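Local coordinates for protein high choriolytic enzyme 1 (Oryzias latipes, PDB 3VTG) that digests the egg envelope at hatching as a zinc metalloprotease of the astacin family, at residues A[12-25]-A[50-64]. Residues are numbered along the deposited sequence; the frame is centred on the assembly and turned at random.
Sequences WKKASNGLVVIPYV and CIRFVRRTNEYDFIS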
loop_
_atom_site.group_PDB
_atom_site.type_symbol
_atom_site.label_atom_id
_atom_site.label_comp_id
_atom_site.label_asym_id
_atom_site.label_seq_id
_atom_site.Cartn_x
_atom_site.Cartn_y
_atom_site.Cartn_z
ATOM N N TRP A 12 12.294 3.696 -5.217
ATOM C CA TRP A 12 12.914 4.896 -4.659
ATOM C C TRP A 12 14.365 4.654 -4.365
ATOM O O TRP A 12 14.750 3.558 -3.958
ATOM C CB TRP A 12 12.142 5.379 -3.435
ATOM C CG TRP A 12 10.738 5.757 -3.820
ATOM C CD1 TRP A 12 9.598 4.960 -3.760
ATOM C CD2 TRP A 12 10.289 7.024 -4.408
ATOM N NE1 TRP A 12 8.504 5.637 -4.236
ATOM C CE2 TRP A 12 8.849 6.883 -4.637
ATOM C CE3 TRP A 12 10.911 8.225 -4.738
ATOM C CZ2 TRP A 12 8.087 7.906 -5.179
ATOM C CZ3 TRP A 12 10.132 9.253 -5.280
ATOM C CH2 TRP A 12 8.755 9.095 -5.499
ATOM N N LYS A 13 15.181 5.674 -4.610
ATOM C CA LYS A 13 16.630 5.565 -4.495
ATOM C C LYS A 13 17.105 5.494 -3.051
ATOM O O LYS A 13 16.629 6.234 -2.189
ATOM C CB LYS A 13 17.305 6.739 -5.203
ATOM C CG LYS A 13 17.366 6.605 -6.718
ATOM C CD LYS A 13 17.981 7.833 -7.383
ATOM C CE LYS A 13 19.332 8.219 -6.790
ATOM N NZ LYS A 13 20.336 7.117 -6.792
ATOM N N LYS A 14 18.044 4.592 -2.798
ATOM C CA LYS A 14 18.678 4.494 -1.494
ATOM C C LYS A 14 19.982 5.286 -1.495
ATOM O O LYS A 14 20.817 5.124 -2.388
ATOM C CB LYS A 14 18.930 3.031 -1.128
ATOM C CG LYS A 14 19.401 2.822 0.300
ATOM C CD LYS A 14 18.750 1.592 0.904
ATOM C CE LYS A 14 19.537 1.047 2.081
ATOM N NZ LYS A 14 20.719 0.278 1.615
ATOM N N ALA A 15 20.140 6.153 -0.499
ATOM C CA ALA A 15 21.357 6.945 -0.346
ATOM C C ALA A 15 22.476 6.083 0.226
ATOM O O ALA A 15 22.231 4.979 0.721
ATOM C CB ALA A 15 21.098 8.148 0.549
ATOM N N SER A 16 23.703 6.589 0.154
ATOM C CA SER A 16 24.864 5.887 0.694
ATOM C C SER A 16 24.795 5.715 2.212
ATOM O O SER A 16 25.366 4.766 2.756
ATOM C CB SER A 16 26.152 6.605 0.299
ATOM O OG SER A 16 26.346 6.563 -1.104
ATOM N N ASN A 17 24.093 6.623 2.891
ATOM C CA ASN A 17 23.873 6.499 4.333
ATOM C C ASN A 17 22.747 5.520 4.699
ATOM O O ASN A 17 22.430 5.345 5.877
ATOM C CB ASN A 17 23.673 7.877 4.994
ATOM C CG ASN A 17 22.309 8.495 4.710
ATOM O OD1 ASN A 17 21.538 8.015 3.878
ATOM N ND2 ASN A 17 22.010 9.580 5.412
ATOM N N GLY A 18 22.150 4.895 3.684
ATOM C CA GLY A 18 21.144 3.854 3.884
ATOM C C GLY A 18 19.700 4.320 3.821
ATOM O O GLY A 18 18.794 3.515 3.603
ATOM N N LEU A 19 19.475 5.617 4.009
ATOM C CA LEU A 19 18.114 6.149 4.028
ATOM C C LEU A 19 17.521 6.272 2.632
ATOM O O LEU A 19 18.213 6.635 1.677
ATOM C CB LEU A 19 18.055 7.497 4.756
ATOM C CG LEU A 19 18.500 7.512 6.223
ATOM C CD1 LEU A 19 18.329 8.907 6.807
ATOM C CD2 LEU A 19 17.757 6.478 7.061
ATOM N N VAL A 20 16.239 5.937 2.530
ATOM C CA VAL A 20 15.479 6.100 1.297
ATOM C C VAL A 20 14.591 7.325 1.484
ATOM O O VAL A 20 13.527 7.261 2.105
ATOM C CB VAL A 20 14.649 4.841 0.966
ATOM C CG1 VAL A 20 13.841 5.042 -0.307
ATOM C CG2 VAL A 20 15.554 3.624 0.826
ATOM N N VAL A 21 15.059 8.449 0.957
ATOM C CA VAL A 21 14.424 9.734 1.197
ATOM C C VAL A 21 13.462 10.029 0.054
ATOM O O VAL A 21 13.872 10.150 -1.100
ATOM C CB VAL A 21 15.477 10.849 1.383
ATOM C CG1 VAL A 21 14.807 12.209 1.494
ATOM C CG2 VAL A 21 16.320 10.576 2.623
ATOM N N ILE A 22 12.177 10.106 0.386
ATOM C CA ILE A 22 11.122 10.257 -0.610
ATOM C C ILE A 22 10.459 11.621 -0.461
ATOM O O ILE A 22 9.770 11.872 0.529
ATOM C CB ILE A 22 10.081 9.120 -0.512
ATOM C CG1 ILE A 22 10.773 7.760 -0.656
ATOM C CG2 ILE A 22 8.988 9.293 -1.560
ATOM C CD1 ILE A 22 9.872 6.573 -0.396
ATOM N N PRO A 23 10.678 12.517 -1.439
ATOM C CA PRO A 23 10.117 13.863 -1.354
ATOM C C PRO A 23 8.637 13.884 -1.702
ATOM O O PRO A 23 8.177 13.083 -2.520
ATOM C CB PRO A 23 10.912 14.653 -2.402
ATOM C CG PRO A 23 12.024 13.757 -2.838
ATOM C CD PRO A 23 11.532 12.363 -2.627
ATOM N N TYR A 24 7.903 14.801 -1.082
ATOM C CA TYR A 24 6.473 14.941 -1.347
ATOM C C TYR A 24 6.008 16.385 -1.245
ATOM O O TYR A 24 6.653 17.212 -0.599
ATOM C CB TYR A 24 5.648 14.067 -0.391
ATOM C CG TYR A 24 5.722 14.519 1.052
ATOM C CD1 TYR A 24 4.865 15.509 1.546
ATOM C CD2 TYR A 24 6.659 13.969 1.920
ATOM C CE1 TYR A 24 4.948 15.937 2.860
ATOM C CE2 TYR A 24 6.747 14.386 3.236
ATOM C CZ TYR A 24 5.893 15.369 3.700
ATOM O OH TYR A 24 5.986 15.774 5.005
ATOM N N VAL A 25 4.879 16.662 -1.891
ATOM C CA VAL A 25 4.128 17.894 -1.685
ATOM C C VAL A 25 2.691 17.520 -1.339
ATOM O O VAL A 25 2.184 16.486 -1.786
ATOM C CB VAL A 25 4.180 18.846 -2.912
ATOM C CG1 VAL A 25 5.605 19.320 -3.173
ATOM C CG2 VAL A 25 3.589 18.201 -4.160
ATOM N N CYS A 50 14.057 2.144 6.950
ATOM C CA CYS A 50 14.973 3.183 6.473
ATOM C C CYS A 50 14.300 4.175 5.506
ATOM O O CYS A 50 14.973 4.991 4.866
ATOM C CB CYS A 50 16.245 2.563 5.866
ATOM S SG CYS A 50 16.075 1.678 4.293
ATOM N N ILE A 51 12.970 4.106 5.427
ATOM C CA ILE A 51 12.175 5.023 4.604
ATOM C C ILE A 51 11.955 6.341 5.346
ATOM O O ILE A 51 11.572 6.343 6.516
ATOM C CB ILE A 51 10.792 4.412 4.243
ATOM C CG1 ILE A 51 10.929 3.055 3.534
ATOM C CG2 ILE A 51 9.945 5.384 3.428
ATOM C CD1 ILE A 51 11.681 3.070 2.221
ATOM N N ARG A 52 12.206 7.453 4.658
ATOM C CA ARG A 52 11.929 8.785 5.197
ATOM C C ARG A 52 11.183 9.641 4.175
ATOM O O ARG A 52 11.748 10.038 3.161
ATOM C CB ARG A 52 13.223 9.502 5.608
ATOM C CG ARG A 52 14.085 8.776 6.628
ATOM C CD ARG A 52 13.471 8.756 8.019
ATOM N NE ARG A 52 14.355 8.056 8.947
ATOM C CZ ARG A 52 14.313 6.747 9.187
ATOM N NH1 ARG A 52 13.414 5.976 8.584
ATOM N NH2 ARG A 52 15.175 6.207 10.038
ATOM N N PHE A 53 9.911 9.917 4.444
ATOM C CA PHE A 53 9.153 10.858 3.632
ATOM C C PHE A 53 9.476 12.271 4.108
ATOM O O PHE A 53 9.321 12.577 5.292
ATOM C CB PHE A 53 7.652 10.569 3.731
ATOM C CG PHE A 53 7.248 9.249 3.132
ATOM C CD1 PHE A 53 7.082 9.118 1.757
ATOM C CD2 PHE A 53 7.035 8.136 3.939
ATOM C CE1 PHE A 53 6.716 7.903 1.198
ATOM C CE2 PHE A 53 6.665 6.917 3.386
ATOM C CZ PHE A 53 6.507 6.802 2.014
ATOM N N VAL A 54 9.956 13.116 3.192
ATOM C CA VAL A 54 10.347 14.494 3.522
ATOM C C VAL A 54 9.690 15.495 2.581
ATOM O O VAL A 54 9.452 15.191 1.413
ATOM C CB VAL A 54 11.881 14.712 3.483
ATOM C CG1 VAL A 54 12.598 13.763 4.431
ATOM C CG2 VAL A 54 12.429 14.595 2.065
ATOM N N ARG A 55 9.405 16.691 3.084
ATOM C CA ARG A 55 8.885 17.747 2.225
ATOM C C ARG A 55 9.859 18.023 1.087
ATOM O O ARG A 55 11.069 18.129 1.299
ATOM C CB ARG A 55 8.602 19.024 3.018
ATOM C CG ARG A 55 7.387 18.912 3.925
ATOM C CD ARG A 55 7.014 20.245 4.559
ATOM N NE ARG A 55 8.019 20.672 5.528
ATOM C CZ ARG A 55 8.060 20.275 6.797
ATOM N NH1 ARG A 55 7.142 19.438 7.275
ATOM N NH2 ARG A 55 9.025 20.715 7.589
ATOM N N ARG A 56 9.318 18.101 -0.125
ATOM C CA ARG A 56 10.102 18.368 -1.322
ATOM C C ARG A 56 10.749 19.747 -1.271
ATOM O O ARG A 56 10.165 20.708 -0.767
ATOM C CB ARG A 56 9.208 18.271 -2.562
ATOM C CG ARG A 56 9.945 18.364 -3.888
ATOM C CD ARG A 56 9.000 18.724 -5.022
ATOM N NE ARG A 56 9.701 18.721 -6.305
ATOM C CZ ARG A 56 9.262 19.307 -7.416
ATOM N NH1 ARG A 56 8.108 19.962 -7.432
ATOM N NH2 ARG A 56 9.982 19.227 -8.525
ATOM N N THR A 57 11.971 19.820 -1.787
ATOM C CA THR A 57 12.619 21.086 -2.082
ATOM C C THR A 57 12.450 21.313 -3.585
ATOM O O THR A 57 11.530 22.019 -4.006
ATOM C CB THR A 57 14.097 21.059 -1.643
ATOM O OG1 THR A 57 14.162 20.786 -0.236
ATOM C CG2 THR A 57 14.775 22.390 -1.917
ATOM N N ASN A 58 13.304 20.680 -4.388
ATOM C CA ASN A 58 13.182 20.737 -5.844
ATOM C C ASN A 58 13.565 19.420 -6.520
ATOM O O ASN A 58 13.933 19.399 -7.699
ATOM C CB ASN A 58 13.996 21.907 -6.408
ATOM C CG ASN A 58 13.506 22.361 -7.774
ATOM O OD1 ASN A 58 12.331 22.211 -8.113
ATOM N ND2 ASN A 58 14.414 22.915 -8.569
ATOM N N GLU A 59 13.454 18.317 -5.781
ATOM C CA GLU A 59 13.788 16.998 -6.322
ATOM C C GLU A 59 12.906 16.667 -7.518
ATOM O O GLU A 59 11.734 17.046 -7.558
ATOM C CB GLU A 59 13.631 15.910 -5.257
ATOM C CG GLU A 59 14.571 16.033 -4.067
ATOM C CD GLU A 59 13.984 16.830 -2.912
ATOM O OE1 GLU A 59 13.032 17.611 -3.124
ATOM O OE2 GLU A 59 14.483 16.675 -1.782
ATOM N N TYR A 60 13.468 15.954 -8.488
ATOM C CA TYR A 60 12.722 15.614 -9.689
ATOM C C TYR A 60 11.619 14.573 -9.439
ATOM O O TYR A 60 10.484 14.764 -9.874
ATOM C CB TYR A 60 13.651 15.175 -10.829
ATOM C CG TYR A 60 12.869 14.616 -11.987
ATOM C CD1 TYR A 60 12.021 15.432 -12.740
ATOM C CD2 TYR A 60 12.936 13.266 -12.303
ATOM C CE1 TYR A 60 11.277 14.913 -13.782
ATOM C CE2 TYR A 60 12.201 12.741 -13.351
ATOM C CZ TYR A 60 11.377 13.569 -14.085
ATOM O OH TYR A 60 10.644 13.042 -15.116
ATOM N N ASP A 61 11.954 13.483 -8.750
ATOM C CA ASP A 61 10.974 12.444 -8.421
ATOM C C ASP A 61 10.321 12.760 -7.087
ATOM O O ASP A 61 11.006 12.889 -6.073
ATOM C CB ASP A 61 11.628 11.058 -8.344
ATOM C CG ASP A 61 12.418 10.705 -9.587
ATOM O OD1 ASP A 61 11.877 10.814 -10.704
ATOM O OD2 ASP A 61 13.582 10.285 -9.436
ATOM N N PHE A 62 8.998 12.882 -7.082
ATOM C CA PHE A 62 8.286 13.218 -5.850
ATOM C C PHE A 62 6.831 12.790 -5.887
ATOM O O PHE A 62 6.254 12.597 -6.958
ATOM C CB PHE A 62 8.404 14.722 -5.536
ATOM C CG PHE A 62 7.635 15.613 -6.474
ATOM C CD1 PHE A 62 6.401 16.134 -6.097
ATOM C CD2 PHE A 62 8.150 15.955 -7.721
ATOM C CE1 PHE A 62 5.691 16.964 -6.948
ATOM C CE2 PHE A 62 7.441 16.782 -8.579
ATOM C CZ PHE A 62 6.212 17.291 -8.189
ATOM N N ILE A 63 6.247 12.650 -4.701
ATOM C CA ILE A 63 4.838 12.316 -4.553
ATOM C C ILE A 63 4.021 13.595 -4.370
ATOM O O ILE A 63 4.354 14.447 -3.541
ATOM C CB ILE A 63 4.609 11.361 -3.362
ATOM C CG1 ILE A 63 5.362 10.041 -3.585
ATOM C CG2 ILE A 63 3.122 11.105 -3.155
ATOM C CD1 ILE A 63 5.345 9.104 -2.394
ATOM N N SER A 64 2.956 13.720 -5.157
ATOM C CA SER A 64 2.015 14.818 -5.021
ATOM C C SER A 64 0.725 14.289 -4.409
ATOM O O SER A 64 -0.020 13.553 -5.055
ATOM C CB SER A 64 1.749 15.444 -6.389
ATOM O OG SER A 64 0.809 16.497 -6.287
HETATM O O HOH W 1 7.550 14.380 6.560
#
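Tyr24 OH is linked to Phe53 O by a water that donates to both, 2.6 Å from Tyr24 OH, and hydrogen-bonds Glu39 of helix 32-43 as well. With chi1 at 67°, Tyr24 CG sits between its backbone N and carbonyl carbon, which carries the ring to Arg55 and the Phe53 backbone. There Arg55 CA lies over one ring face, 4.2 Å from the Tyr24 ring centroid, as a CH-pi contact. Phe53 C sits at the ring edge. A phenylalanine here would probably leave the water and Glu39 without their hydroxyl partner. Strand 20-25 bonds to both neighbours. Val20 N gives a nearly straight bond (175°) to Cys50 O at 2.8 Å, and Val25 N reaches Ile63 O at 2.8 Å. Ile22 lies alongside Phe53, its CB 3.8 Å from Phe53 CD1, while Ile22 CG2 meets Ile63 CD1 at 3.7 Å. Helix 94-105, which carries zinc ligands His99 and His103, packs on this face. Pro23, on the other face, has its CG 3.6 Å from Glu59 CB. Strands 20-25 and 51-55 run parallel, joined through helix 32-43, as in a beta-alpha-beta crossover, here within the astacin catalytic domain.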